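Local coordinates for protein alpha-ketoglutarate-dependent 2,4-dichlorophenoxyacetate dioxygenase (Bradyrhizobium diazoefficiens, PDB 5BKE) that probably catalyses the 2-oxoglutarate-dependent oxidation of aryloxyalkanoate herbicides such as 2,4-dichlorophenoxyacetate at a non-haem metal centre, at residues S128-R133 with V255-R260; T142-M147 with T262-R267; L19-P24 with H46-T51. All blocks are in the same frame, centred on the assembly; numbering follows the deposited sequence.

Contact 1: S128-R133 with V255-R260. With OGA (N-oxalylglycine), chain O.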
loop_
_atom_site.group_PDB
_atom_site.type_symbol
_atom_site.label_atom_id
_atom_site.label_comp_id
_atom_site.label_asym_id
_atom_site.label_seq_id
_atom_site.Cartn_x
_atom_site.Cartn_y
_atom_site.Cartn_z
ATOM N N SER C 128 31.940 28.382 -2.880
ATOM C CA SER C 128 33.281 28.507 -3.435
ATOM C C SER C 128 33.248 28.320 -4.949
ATOM O O SER C 128 32.554 27.427 -5.459
ATOM C CB SER C 128 34.208 27.470 -2.830
ATOM O OG SER C 128 34.327 27.619 -1.428
ATOM N N LEU C 129 34.010 29.146 -5.661
ATOM C CA LEU C 129 33.992 29.153 -7.133
ATOM C C LEU C 129 35.405 28.991 -7.691
ATOM O O LEU C 129 36.227 29.901 -7.561
ATOM C CB LEU C 129 33.361 30.446 -7.657
ATOM C CG LEU C 129 31.908 30.764 -7.300
ATOM C CD1 LEU C 129 31.719 31.347 -5.903
ATOM C CD2 LEU C 129 31.366 31.719 -8.344
ATOM N N LEU C 130 35.673 27.848 -8.327
ATOM C CA LEU C 130 37.022 27.502 -8.780
ATOM C C LEU C 130 37.203 27.531 -10.300
ATOM O O LEU C 130 36.505 26.827 -11.045
ATOM C CB LEU C 130 37.442 26.145 -8.208
ATOM C CG LEU C 130 38.924 25.765 -8.258
ATOM C CD1 LEU C 130 39.749 26.715 -7.407
ATOM C CD2 LEU C 130 39.121 24.335 -7.784
ATOM N N SER C 131 38.161 28.348 -10.736
ATOM C CA SER C 131 38.471 28.545 -12.148
ATOM C C SER C 131 39.822 27.918 -12.496
ATOM O O SER C 131 40.805 28.100 -11.773
ATOM C CB SER C 131 38.446 30.036 -12.464
ATOM O OG SER C 131 38.938 30.324 -13.751
ATOM N N ALA C 132 39.842 27.146 -13.587
ATOM C CA ALA C 132 41.053 26.461 -14.069
ATOM C C ALA C 132 41.789 27.321 -15.102
ATOM O O ALA C 132 41.335 27.472 -16.243
ATOM C CB ALA C 132 40.698 25.097 -14.652
ATOM N N ARG C 133 42.921 27.888 -14.693
ATOM C CA ARG C 133 43.662 28.825 -15.544
ATOM C C ARG C 133 44.803 28.139 -16.278
ATOM O O ARG C 133 45.025 28.409 -17.460
ATOM C CB ARG C 133 44.155 30.032 -14.737
ATOM C CG ARG C 133 43.061 30.761 -13.965
ATOM C CD ARG C 133 41.978 31.349 -14.864
ATOM N NE ARG C 133 41.030 32.142 -14.084
ATOM C CZ ARG C 133 41.202 33.424 -13.757
ATOM N NH1 ARG C 133 40.281 34.046 -13.028
ATOM N NH2 ARG C 133 42.294 34.086 -14.147
ATOM N N VAL C 255 34.037 25.379 -11.699
ATOM C CA VAL C 255 33.235 24.532 -10.826
ATOM C C VAL C 255 32.959 25.302 -9.537
ATOM O O VAL C 255 33.877 25.853 -8.913
ATOM C CB VAL C 255 33.907 23.161 -10.551
ATOM C CG1 VAL C 255 33.038 22.290 -9.660
ATOM C CG2 VAL C 255 34.168 22.424 -11.865
ATOM N N MET C 256 31.683 25.362 -9.166
ATOM C CA MET C 256 31.259 26.029 -7.937
ATOM C C MET C 256 30.455 25.092 -7.056
ATOM O O MET C 256 29.652 24.287 -7.551
ATOM C CB MET C 256 30.510 27.334 -8.221
ATOM C CG MET C 256 29.188 27.216 -8.954
ATOM S SD MET C 256 28.417 28.814 -9.323
ATOM C CE MET C 256 28.244 29.563 -7.695
ATOM N N TRP C 257 30.693 25.171 -5.753
ATOM C CA TRP C 257 30.068 24.250 -4.819
ATOM C C TRP C 257 29.502 24.946 -3.588
ATOM O O TRP C 257 30.000 26.012 -3.177
ATOM C CB TRP C 257 31.022 23.106 -4.440
ATOM C CG TRP C 257 32.311 23.531 -3.779
ATOM C CD1 TRP C 257 32.528 23.695 -2.433
ATOM C CD2 TRP C 257 33.565 23.812 -4.424
ATOM N NE1 TRP C 257 33.825 24.076 -2.208
ATOM C CE2 TRP C 257 34.489 24.153 -3.405
ATOM C CE3 TRP C 257 33.993 23.825 -5.764
ATOM C CZ2 TRP C 257 35.821 24.498 -3.678
ATOM C CZ3 TRP C 257 35.322 24.163 -6.041
ATOM C CH2 TRP C 257 36.216 24.501 -5.000
ATOM N N ASP C 258 28.452 24.345 -3.026
ATOM C CA ASP C 258 27.891 24.796 -1.772
ATOM C C ASP C 258 28.580 24.064 -0.634
ATOM O O ASP C 258 28.430 22.842 -0.470
ATOM C CB ASP C 258 26.371 24.604 -1.731
ATOM C CG ASP C 258 25.729 25.238 -0.500
ATOM O OD1 ASP C 258 26.442 25.843 0.341
ATOM O OD2 ASP C 258 24.487 25.144 -0.378
ATOM N N ASN C 259 29.345 24.824 0.155
ATOM C CA ASN C 259 30.092 24.260 1.301
ATOM C C ASN C 259 29.162 23.747 2.401
ATOM O O ASN C 259 29.545 22.877 3.184
ATOM C CB ASN C 259 31.086 25.294 1.860
ATOM C CG ASN C 259 32.281 25.504 0.934
ATOM O OD1 ASN C 259 33.134 24.612 0.766
ATOM N ND2 ASN C 259 32.334 26.674 0.308
ATOM N N ARG C 260 27.936 24.276 2.423
ATOM C CA ARG C 260 26.920 23.916 3.415
ATOM C C ARG C 260 26.300 22.511 3.184
ATOM O O ARG C 260 25.643 21.972 4.091
ATOM C CB ARG C 260 25.820 24.994 3.480
ATOM C CG ARG C 260 26.347 26.431 3.589
ATOM C CD ARG C 260 25.251 27.474 3.436
ATOM N NE ARG C 260 24.626 27.421 2.116
ATOM C CZ ARG C 260 23.617 28.187 1.709
ATOM N NH1 ARG C 260 23.094 29.114 2.509
ATOM N NH2 ARG C 260 23.135 28.033 0.479
HETATM C C1 OGA O . 39.554 24.859 -2.911
HETATM C C2 OGA O . 40.047 23.509 -3.081
HETATM C C4 OGA O . 41.048 21.889 -4.636
HETATM C C5 OGA O . 41.687 22.003 -5.993
HETATM O O1 OGA O . 38.836 25.087 -1.907
HETATM O O2 OGA O . 39.829 25.712 -3.784
HETATM O "O2'" OGA O . 40.095 22.781 -2.093
HETATM O O3 OGA O . 42.610 22.841 -6.118
HETATM N N1 OGA O . 40.379 23.138 -4.309
HETATM O O4 OGA O . 41.263 21.279 -6.923
#
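Ser128 lays its CB over one face of the Trp257 indole, 3.4 Å from CE2 and displaced toward the rim of the ring. With CG of Trp257 between its backbone N and carbonyl carbon (chi1 60°), the indole folds back across the neighbouring strand, where CB of Leu130 comes obliquely to CZ3 at 3.6 Å. At the indole edge, in plane, stands O1 of N-oxalylglycine. Both methyls of Leu130 also touch this inhibitor, CD1 lying 3.8 Å from its O2. Behind these side chains, strands 128-132 and 255-258 run antiparallel. Ser128 pairs with Trp257 and Leu130 with Val255 through four backbone bonds, the shortest from Leu130 N to Val255 O at 2.7 Å. On the other face Leu129 and Met256 form an apolar patch, lying side by side, CG to CB 3.8 Å, against Phe58 of helix 52-59. Ser128 OG lies in the amide plane of Asn259, accepts a nearly straight bond (167°) from its ND2 at 2.8 Å, and is also hydrogen-bonded to Asp117, a manganese ligand. OD1 of Asn259 takes the backbone N of Asp117 and a weak bond from Trp257 NE1. Because the amide donates to Ser128, the hydroxyl can turn to the carboxylate; the serine and asparagine thus form a second shell that probably positions the metal ligand, while Trp257 and Leu130 give the pocket an apolar wall.

Contact 2: T142-M147 with T262-R267. With MN (manganese (II) ion), chain N; OGA (N-oxalylglycine), chain O.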
loop_
_atom_site.group_PDB
_atom_site.type_symbol
_atom_site.label_atom_id
_atom_site.label_comp_id
_atom_site.label_asym_id
_atom_site.label_seq_id
_atom_site.Cartn_x
_atom_site.Cartn_y
_atom_site.Cartn_z
ATOM N N THR C 142 39.387 16.978 -9.004
ATOM C CA THR C 142 38.681 17.450 -7.816
ATOM C C THR C 142 37.423 16.612 -7.597
ATOM O O THR C 142 36.604 16.456 -8.499
ATOM C CB THR C 142 38.383 18.962 -7.876
ATOM O OG1 THR C 142 39.607 19.661 -8.142
ATOM C CG2 THR C 142 37.798 19.464 -6.536
ATOM N N GLU C 143 37.300 16.055 -6.396
ATOM C CA GLU C 143 36.189 15.164 -6.066
ATOM C C GLU C 143 35.249 15.866 -5.095
ATOM O O GLU C 143 35.699 16.633 -4.236
ATOM C CB GLU C 143 36.697 13.834 -5.490
ATOM C CG GLU C 143 37.614 13.078 -6.446
ATOM C CD GLU C 143 38.027 11.692 -5.984
ATOM O OE1 GLU C 143 37.819 11.319 -4.801
ATOM O OE2 GLU C 143 38.603 10.969 -6.821
ATOM N N PHE C 144 33.952 15.598 -5.268
ATOM C CA PHE C 144 32.873 16.173 -4.478
ATOM C C PHE C 144 32.003 15.065 -3.878
ATOM O O PHE C 144 31.728 14.047 -4.535
ATOM C CB PHE C 144 32.027 17.106 -5.347
ATOM C CG PHE C 144 32.801 18.272 -5.911
ATOM C CD1 PHE C 144 33.503 18.158 -7.127
ATOM C CD2 PHE C 144 32.850 19.487 -5.221
ATOM C CE1 PHE C 144 34.234 19.235 -7.635
ATOM C CE2 PHE C 144 33.573 20.562 -5.725
ATOM C CZ PHE C 144 34.271 20.442 -6.927
ATOM N N ALA C 145 31.576 15.267 -2.635
ATOM C CA ALA C 145 30.714 14.318 -1.951
ATOM C C ALA C 145 29.451 15.014 -1.442
ATOM O O ALA C 145 29.518 16.128 -0.900
ATOM C CB ALA C 145 31.464 13.644 -0.821
ATOM N N ASP C 146 28.309 14.357 -1.648
ATOM C CA ASP C 146 27.001 14.894 -1.299
ATOM C C ASP C 146 26.676 14.514 0.135
ATOM O O ASP C 146 26.321 13.363 0.413
ATOM C CB ASP C 146 25.925 14.376 -2.268
ATOM C CG ASP C 146 24.541 14.980 -2.017
ATOM O OD1 ASP C 146 24.241 15.422 -0.879
ATOM O OD2 ASP C 146 23.734 14.997 -2.974
ATOM N N MET C 147 26.772 15.495 1.032
ATOM C CA MET C 147 26.553 15.289 2.473
ATOM C C MET C 147 25.100 15.035 2.895
ATOM O O MET C 147 24.861 14.484 3.982
ATOM C CB MET C 147 27.152 16.452 3.278
ATOM C CG MET C 147 28.679 16.545 3.231
ATOM S SD MET C 147 29.535 15.091 3.885
ATOM C CE MET C 147 30.119 14.360 2.361
ATOM N N THR C 262 28.276 19.935 1.123
ATOM C CA THR C 262 29.304 19.112 0.481
ATOM C C THR C 262 30.625 19.025 1.238
ATOM O O THR C 262 30.910 19.834 2.123
ATOM C CB THR C 262 29.684 19.637 -0.928
ATOM O OG1 THR C 262 30.243 20.957 -0.815
ATOM C CG2 THR C 262 28.499 19.638 -1.901
ATOM N N MET C 263 31.414 18.011 0.878
ATOM C CA MET C 263 32.859 18.023 1.041
ATOM C C MET C 263 33.500 17.940 -0.333
ATOM O O MET C 263 32.851 17.557 -1.317
ATOM C CB MET C 263 33.345 16.850 1.883
ATOM C CG MET C 263 33.147 17.027 3.374
ATOM S SD MET C 263 34.203 15.947 4.330
ATOM C CE MET C 263 33.669 14.321 3.763
ATOM N N HIS C 264 34.779 18.299 -0.391
ATOM C CA HIS C 264 35.564 18.180 -1.610
ATOM C C HIS C 264 37.037 17.929 -1.281
ATOM O O HIS C 264 37.468 18.092 -0.122
ATOM C CB HIS C 264 35.366 19.400 -2.517
ATOM C CG HIS C 264 35.859 20.671 -1.921
ATOM N ND1 HIS C 264 35.128 21.388 -1.002
ATOM C CD2 HIS C 264 37.023 21.341 -2.087
ATOM C CE1 HIS C 264 35.824 22.441 -0.622
ATOM N NE2 HIS C 264 36.970 22.443 -1.277
ATOM N N ARG C 265 37.785 17.490 -2.293
ATOM C CA ARG C 265 39.231 17.243 -2.185
ATOM C C ARG C 265 39.883 17.229 -3.569
ATOM O O ARG C 265 39.219 16.999 -4.585
ATOM C CB ARG C 265 39.535 15.940 -1.424
ATOM C CG ARG C 265 39.142 14.657 -2.156
ATOM C CD ARG C 265 39.822 13.435 -1.569
ATOM N NE ARG C 265 39.397 12.200 -2.247
ATOM C CZ ARG C 265 39.746 10.969 -1.876
ATOM N NH1 ARG C 265 40.513 10.769 -0.807
ATOM N NH2 ARG C 265 39.312 9.925 -2.574
ATOM N N VAL C 266 41.186 17.489 -3.598
ATOM C CA VAL C 266 41.969 17.350 -4.823
ATOM C C VAL C 266 42.802 16.068 -4.696
ATOM O O VAL C 266 43.320 15.758 -3.611
ATOM C CB VAL C 266 42.807 18.629 -5.134
ATOM C CG1 VAL C 266 43.717 19.016 -3.967
ATOM C CG2 VAL C 266 43.606 18.494 -6.427
ATOM N N ARG C 267 42.882 15.303 -5.783
ATOM C CA ARG C 267 43.715 14.086 -5.812
ATOM C C ARG C 267 45.181 14.435 -6.100
ATOM O O ARG C 267 45.471 15.494 -6.668
ATOM C CB ARG C 267 43.178 13.056 -6.828
ATOM C CG ARG C 267 41.734 12.585 -6.605
ATOM C CD ARG C 267 41.444 12.170 -5.158
ATOM N NE ARG C 267 42.232 11.021 -4.692
ATOM C CZ ARG C 267 41.939 9.737 -4.930
ATOM N NH1 ARG C 267 42.725 8.779 -4.448
ATOM N NH2 ARG C 267 40.865 9.399 -5.643
HETATM MN MN MN N . 38.723 23.621 -0.570
HETATM C C1 OGA O . 39.554 24.859 -2.911
HETATM C C2 OGA O . 40.047 23.509 -3.081
HETATM C C4 OGA O . 41.048 21.889 -4.636
HETATM C C5 OGA O . 41.687 22.003 -5.993
HETATM O O1 OGA O . 38.836 25.087 -1.907
HETATM O O2 OGA O . 39.829 25.712 -3.784
HETATM O "O2'" OGA O . 40.095 22.781 -2.093
HETATM O O3 OGA O . 42.610 22.841 -6.118
HETATM N N1 OGA O . 40.379 23.138 -4.309
HETATM O O4 OGA O . 41.263 21.279 -6.923
#
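Phe144 presses CD2 against CB of His264, 3.7 Å away, on the densely packed face of antiparallel strands 142-146 and 262-266. CG of His264 sits between its backbone N and carbonyl carbon (chi1 64°), and the imidazole rises from the sheet to bind manganese through NE2 at 2.2 Å. N-oxalylglycine meets the edge of this ring and chelates the same ion through O1 and O2'. Its far carboxylate receives a short bond from Thr142 OG1 to O4, 2.6 Å, and packs against Val266. The ring of Trp257 meets those of both Phe144 and His264 at an angle. The reverse face is apolar at one end, where Met147 CE meets Met263 CE at 3.8 Å, and charged at the other; the looser side is confined to the partly exposed Arg267. Arg265 comes side-on to Glu143, NE (3.1 Å) and NH2 both reaching OE1 from the same face of the carboxylate. NH2 of Arg267 takes OE2 at 3.0 Å, and NE of Arg267 stands over the centre of the Arg265 guanidinium. Glu236 and Asp233 of the second subunit form salt bridges with Arg265 and Arg267. An alanine in place of Glu143 would probably leave the two closely spaced positive charges without the carboxylate that joins them, held less firmly by the second subunit's acids. His264 with His115 and Asp117 makes the facial triad of two histidines and one carboxylate in the cupin-type jelly roll.

Contact 3: L19-P24 with H46-T51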
loop_
_atom_site.group_PDB
_atom_site.type_symbol
_atom_site.label_atom_id
_atom_site.label_comp_id
_atom_site.label_asym_id
_atom_site.label_seq_id
_atom_site.Cartn_x
_atom_site.Cartn_y
_atom_site.Cartn_z
ATOM N N LEU C 19 25.263 30.258 -20.387
ATOM C CA LEU C 19 25.668 31.471 -19.657
ATOM C C LEU C 19 27.112 31.847 -19.931
ATOM O O LEU C 19 27.995 30.993 -19.949
ATOM C CB LEU C 19 25.464 31.320 -18.145
ATOM C CG LEU C 19 24.068 31.116 -17.552
ATOM C CD1 LEU C 19 24.202 31.006 -16.043
ATOM C CD2 LEU C 19 23.086 32.224 -17.904
ATOM N N ASP C 20 27.342 33.131 -20.145
ATOM C CA ASP C 20 28.681 33.640 -20.375
ATOM C C ASP C 20 29.097 34.414 -19.120
ATOM O O ASP C 20 28.585 35.505 -18.852
ATOM C CB ASP C 20 28.682 34.504 -21.650
ATOM C CG ASP C 20 29.960 35.307 -21.843
ATOM O OD1 ASP C 20 31.050 34.921 -21.345
ATOM O OD2 ASP C 20 29.857 36.338 -22.535
ATOM N N LEU C 21 30.023 33.826 -18.360
ATOM C CA LEU C 21 30.439 34.362 -17.059
ATOM C C LEU C 21 31.423 35.536 -17.137
ATOM O O LEU C 21 31.797 36.100 -16.102
ATOM C CB LEU C 21 30.966 33.240 -16.153
ATOM C CG LEU C 21 30.035 32.046 -15.847
ATOM C CD1 LEU C 21 30.708 31.081 -14.881
ATOM C CD2 LEU C 21 28.662 32.462 -15.315
ATOM N N ARG C 22 31.837 35.895 -18.356
ATOM C CA ARG C 22 32.587 37.133 -18.627
ATOM C C ARG C 22 31.704 38.367 -18.479
ATOM O O ARG C 22 32.207 39.480 -18.259
ATOM C CB ARG C 22 33.155 37.120 -20.047
ATOM C CG ARG C 22 34.437 36.330 -20.215
ATOM C CD ARG C 22 34.342 35.295 -21.323
ATOM N NE ARG C 22 33.839 35.818 -22.597
ATOM C CZ ARG C 22 34.596 36.202 -23.624
ATOM N NH1 ARG C 22 35.927 36.149 -23.558
ATOM N NH2 ARG C 22 34.011 36.647 -24.730
ATOM N N LYS C 23 30.393 38.155 -18.619
ATOM C CA LYS C 23 29.399 39.220 -18.642
ATOM C C LYS C 23 28.479 39.180 -17.408
ATOM O O LYS C 23 28.250 38.094 -16.851
ATOM C CB LYS C 23 28.551 39.107 -19.922
ATOM C CG LYS C 23 29.291 39.400 -21.214
ATOM C CD LYS C 23 29.652 40.880 -21.333
ATOM C CE LYS C 23 30.714 41.108 -22.397
ATOM N NZ LYS C 23 30.203 40.764 -23.751
ATOM N N PRO C 24 27.933 40.352 -16.988
ATOM C CA PRO C 24 26.965 40.378 -15.888
ATOM C C PRO C 24 25.750 39.480 -16.137
ATOM O O PRO C 24 25.333 39.288 -17.301
ATOM C CB PRO C 24 26.523 41.838 -15.849
ATOM C CG PRO C 24 27.703 42.596 -16.364
ATOM C CD PRO C 24 28.265 41.719 -17.445
ATOM N N HIS C 46 31.526 24.871 -18.406
ATOM C CA HIS C 46 32.665 24.682 -19.313
ATOM C C HIS C 46 32.971 25.974 -20.087
ATOM O O HIS C 46 32.093 26.821 -20.256
ATOM C CB HIS C 46 32.418 23.497 -20.274
ATOM C CG HIS C 46 32.272 22.175 -19.582
ATOM N ND1 HIS C 46 33.292 21.596 -18.858
ATOM C CD2 HIS C 46 31.226 21.319 -19.502
ATOM C CE1 HIS C 46 32.882 20.440 -18.364
ATOM N NE2 HIS C 46 31.633 20.247 -18.744
ATOM N N ASP C 47 34.219 26.110 -20.546
ATOM C CA ASP C 47 34.639 27.220 -21.425
ATOM C C ASP C 47 34.272 28.591 -20.851
ATOM O O ASP C 47 33.533 29.369 -21.462
ATOM C CB ASP C 47 34.071 27.048 -22.851
ATOM C CG ASP C 47 34.321 25.661 -23.419
ATOM O OD1 ASP C 47 35.499 25.334 -23.698
ATOM O OD2 ASP C 47 33.337 24.894 -23.583
ATOM N N GLN C 48 34.770 28.865 -19.651
ATOM C CA GLN C 48 34.554 30.162 -19.022
ATOM C C GLN C 48 35.897 30.856 -18.842
ATOM O O GLN C 48 36.486 30.830 -17.759
ATOM C CB GLN C 48 33.775 30.022 -17.709
ATOM C CG GLN C 48 32.391 29.391 -17.847
ATOM C CD GLN C 48 31.416 30.175 -18.716
ATOM O OE1 GLN C 48 31.510 31.395 -18.850
ATOM N NE2 GLN C 48 30.459 29.464 -19.312
ATOM N N ASP C 49 36.375 31.437 -19.944
ATOM C CA ASP C 49 37.666 32.120 -20.019
ATOM C C ASP C 49 37.516 33.496 -19.380
ATOM O O ASP C 49 37.263 34.502 -20.059
ATOM C CB ASP C 49 38.119 32.225 -21.484
ATOM C CG ASP C 49 39.528 32.799 -21.649
ATOM O OD1 ASP C 49 40.224 33.090 -20.651
ATOM O OD2 ASP C 49 39.941 32.954 -22.818
ATOM N N ILE C 50 37.669 33.523 -18.065
ATOM C CA ILE C 50 37.326 34.705 -17.272
ATOM C C ILE C 50 38.566 35.312 -16.597
ATOM O O ILE C 50 39.555 34.610 -16.360
ATOM C CB ILE C 50 36.226 34.372 -16.230
ATOM C CG1 ILE C 50 36.654 33.166 -15.361
ATOM C CG2 ILE C 50 34.878 34.159 -16.934
ATOM C CD1 ILE C 50 35.692 32.793 -14.255
ATOM N N THR C 51 38.509 36.614 -16.326
ATOM C CA THR C 51 39.506 37.300 -15.492
ATOM C C THR C 51 39.156 37.110 -14.009
ATOM O O THR C 51 38.039 36.719 -13.678
ATOM C CB THR C 51 39.568 38.812 -15.796
ATOM O OG1 THR C 51 38.307 39.409 -15.482
ATOM C CG2 THR C 51 39.906 39.081 -17.269
HETATM O O HOH W 1 32.423 32.498 -21.396
#
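Gln48 OE1 is gripped by the backbone N of Leu21 and by a water molecule. The bond from Leu21 N is 2.9 Å long and fairly straight (164°), though the donor is tilted from the plane of the amide carbonyl. The other end of the same amide is used as well: NE2 donates to Leu19 O at 3.0 Å and gives a weak bond to His46 O. A bend in the Gln48 chain (chi2 -62°) brings the amide alongside residues 19-21, so one side chain serves a carbonyl and an N-H two residues apart. Leu21 crosses it at about a right angle, with CD1 lying 3.8 Å from Gln48 CG and CB and CG close to OE1. Beyond the glutamine, CG2 of Ile50 rests against the main chain of Leu21, 3.7 Å from its C. This apolar side faces inward, where Leu21 meets Phe45 and Phe58. The outer side is polar. The water lies 2.8 Å from Asp20 OD1 and so links that carboxylate to the glutamine. Asp20 OD1 also accepts from Arg22 N, which comes from above the carboxylate plane and closes an Asx turn, and it forms a weak, salt-bridging bond with Arg22 NE. The Arg22 chain, bent twice, sets CD 3.3 Å from Asp49 O, so the aliphatic part of Arg22 lies along the main chain at Asp49, on the solvent side. Just beyond, Thr51 N-caps helix 52-59. Residues 20-23 form a type I beta turn with an Asx turn at its start. The two loops follow strands 14-17 and 42-45, parallel neighbours joined through helix 27-40, and the arrangement is that of loops packed together at the C-terminal ends of the strands of a beta-alpha-beta crossover.

Overall arrangement
Contacts 1 and 2 both line the active site, each from its own sheet, their centres 11 Å apart. Strand 142-146 follows 127-132 in the chain and 262-266 follows 254-258, so both strand pairs pass on from one sheet to the other. Their aromatic rings meet between the sheets, Trp257 CE3 lying 3.3 Å from Phe144 CE2, and N-oxalylglycine touches both contacts. Contact 3 lies out on the rim, its centre 14 Å from that of contact 1, which it meets where Arg133 CZ approaches Ile50 O at 3.3 Å. It does not touch contact 2, the nearest atoms being about 11 Å apart, and the Ile50 side chain stays about 13 Å from the inhibitor.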